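Local coordinates for phage-like element PBSX protein XkdM (Bacillus subtilis, PDB 2GUJ) that is probably the tail tube protein of the defective prophage PBSX, a subunit whose relatives stack into the hollow tube of a phage tail, at residues B[30-34]-B[55-59]. Numbering follows the deposited sequence.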
ATOM      1  N   GLU B  30      -4.428   7.792  -4.313  1.00 23.50           N
ATOM      2  CA  GLU B  30      -3.204   8.311  -3.711  1.00 24.63           C
ATOM      3  C   GLU B  30      -2.002   7.497  -4.176  1.00 23.74           C
ATOM      4  O   GLU B  30      -1.888   6.314  -3.863  1.00 23.96           O
ATOM      5  CB  GLU B  30      -3.305   8.257  -2.185  1.00 40.32           C
ATOM      6  CG  GLU B  30      -2.063   8.775  -1.456  1.00 45.95           C
ATOM      7  CD  GLU B  30      -2.095   8.482   0.040  1.00 48.67           C
ATOM      8  OE1 GLU B  30      -2.043   7.286   0.419  1.00 49.64           O
ATOM      9  OE2 GLU B  30      -2.168   9.445   0.843  1.00 48.11           O
ATOM     10  N   ALA B  31      -1.102   8.138  -4.915  1.00 10.00           N
ATOM     11  CA  ALA B  31       0.074   7.457  -5.436  1.00 10.00           C
ATOM     12  C   ALA B  31       1.307   7.718  -4.603  1.00 10.00           C
ATOM     13  O   ALA B  31       1.223   8.313  -3.540  1.00 10.00           O
ATOM     14  CB  ALA B  31       0.319   7.872  -6.879  1.00 27.72           C
ATOM     15  N   ASN B  32       2.457   7.304  -5.124  1.00 27.17           N
ATOM     16  CA  ASN B  32       3.734   7.448  -4.428  1.00 30.33           C
ATOM     17  C   ASN B  32       4.967   7.490  -5.332  1.00 31.38           C
ATOM     18  O   ASN B  32       5.555   6.437  -5.597  1.00 33.03           O
ATOM     19  CB  ASN B  32       3.918   6.271  -3.469  1.00 36.42           C
ATOM     20  CG  ASN B  32       3.264   6.497  -2.133  1.00 38.51           C
ATOM     21  OD1 ASN B  32       3.677   7.374  -1.375  1.00 39.86           O
ATOM     22  ND2 ASN B  32       2.245   5.699  -1.823  1.00 38.62           N
ATOM     23  N   VAL B  33       5.395   8.660  -5.799  1.00 10.07           N
ATOM     24  CA  VAL B  33       6.596   8.662  -6.637  1.00 11.64           C
ATOM     25  C   VAL B  33       7.719   7.918  -5.917  1.00 14.05           C
ATOM     26  O   VAL B  33       8.042   8.230  -4.776  1.00 13.57           O
ATOM     27  CB  VAL B  33       7.084  10.078  -6.955  1.00 17.94           C
ATOM     28  CG1 VAL B  33       6.333  10.625  -8.155  1.00 18.28           C
ATOM     29  CG2 VAL B  33       6.881  10.980  -5.754  1.00 18.74           C
ATOM     30  N   GLU B  34       8.300   6.921  -6.575  1.00 20.55           N
ATOM     31  CA  GLU B  34       9.374   6.155  -5.967  1.00 24.48           C
ATOM     32  C   GLU B  34      10.684   6.911  -5.986  1.00 29.25           C
ATOM     33  O   GLU B  34      11.123   7.376  -7.039  1.00 29.78           O
ATOM     34  CB  GLU B  34       9.584   4.837  -6.688  1.00 45.29           C
ATOM     35  CG  GLU B  34      10.792   4.077  -6.168  1.00 46.27           C
ATOM     36  CD  GLU B  34      11.325   3.093  -7.181  1.00 46.52           C
ATOM     37  OE1 GLU B  34      11.904   3.552  -8.195  1.00 46.13           O
ATOM     38  OE2 GLU B  34      11.159   1.869  -6.967  1.00 45.72           O
ATOM     39  N   ALA B  55       9.500   9.597 -12.548  1.00 22.46           N
ATOM     40  CA  ALA B  55       8.270   9.797 -11.793  1.00 18.15           C
ATOM     41  C   ALA B  55       7.454   8.514 -11.825  1.00 15.83           C
ATOM     42  O   ALA B  55       6.226   8.524 -11.762  1.00 15.92           O
ATOM     43  CB  ALA B  55       7.475  10.946 -12.376  1.00 31.56           C
ATOM     44  N   ASN B  56       8.157   7.399 -11.950  1.00 14.46           N
ATOM     45  CA  ASN B  56       7.534   6.082 -11.971  1.00 10.00           C
ATOM     46  C   ASN B  56       7.162   5.836 -10.528  1.00 10.00           C
ATOM     47  O   ASN B  56       7.791   6.407  -9.639  1.00 10.00           O
ATOM     48  CB  ASN B  56       8.577   5.063 -12.324  1.00 17.77           C
ATOM     49  CG  ASN B  56       9.709   5.072 -11.327  1.00 16.50           C
ATOM     50  OD1 ASN B  56       9.536   4.726 -10.151  1.00 12.95           O
ATOM     51  ND2 ASN B  56      10.879   5.497 -11.780  1.00 17.65           N
ATOM     52  N   GLY B  57       6.183   4.971 -10.283  1.00 10.41           N
ATOM     53  CA  GLY B  57       5.823   4.679  -8.911  1.00 10.00           C
ATOM     54  C   GLY B  57       4.696   3.696  -8.698  1.00 10.80           C
ATOM     55  O   GLY B  57       4.217   3.051  -9.633  1.00 12.18           O
ATOM     56  N   THR B  58       4.278   3.565  -7.443  1.00 10.00           N
ATOM     57  CA  THR B  58       3.171   2.680  -7.113  1.00 10.28           C
ATOM     58  C   THR B  58       2.069   3.504  -6.491  1.00 10.00           C
ATOM     59  O   THR B  58       2.209   4.706  -6.323  1.00 10.00           O
ATOM     60  CB  THR B  58       3.571   1.601  -6.119  1.00 21.71           C
ATOM     61  OG1 THR B  58       4.725   0.904  -6.607  1.00 25.00           O
ATOM     62  CG2 THR B  58       2.422   0.606  -5.954  1.00 24.02           C
ATOM     63  N   GLY B  59       0.965   2.861  -6.155  1.00 10.44           N
ATOM     64  CA  GLY B  59      -0.119   3.604  -5.560  1.00 11.99           C
ATOM     65  C   GLY B  59      -1.353   2.784  -5.271  1.00 12.57           C
ATOM     66  O   GLY B  59      -1.329   1.549  -5.274  1.00 13.01           O
TER
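The end of strand 21-33 runs antiparallel to the start of strand 57-63; the axes of 30-33 and 57-59 come within 4.5 Å, their N-to-C directions 157° apart. N32 and T58 form the hydrogen-bonded pair: N32 N donates a weak, bent bond to T58 O (2.9 Å, 123°). One step past the strand end, E34 N gives N56 O a straighter bond of 3.1 Å (166°). Between and beside these bonds sit non-hydrogen-bonded pairs, each containing a glycine. A31 CA lies 3.9 Å from G59 CA, and a beta carbon on G59 would clash with A31 CA; one on G57 would run into N32 O. The missing side chains let the backbones close up. N32 and T58 (both chi1 m) project from the same face: the N32 amide rises from the sheet with ND2 leaning toward the A31 end, N32 CB lies 3.7 Å from T58 O, and the T58 side chain comes no nearer to segment 30-34 than 5.3 Å (T58 CB to N32 O). The methyl of A31 occupies the opposite, buried face, next to I9 and F134. V33, in the m rotamer, brings CG1 to 4.4 Å from A55 CB, and both side chains touch F137 of strand 136-138. A55 adopts the left-handed helical conformation (phi/psi 62°/28°), two residues before the strand begins at G57. E34 extends with chi1 and chi2 both t, its carboxylate alongside the N56 side chain. Antiparallel pairing, with a long loop carrying helix 44-47 between the strands, builds the curled beta-sheet expected of the phage tail tube family.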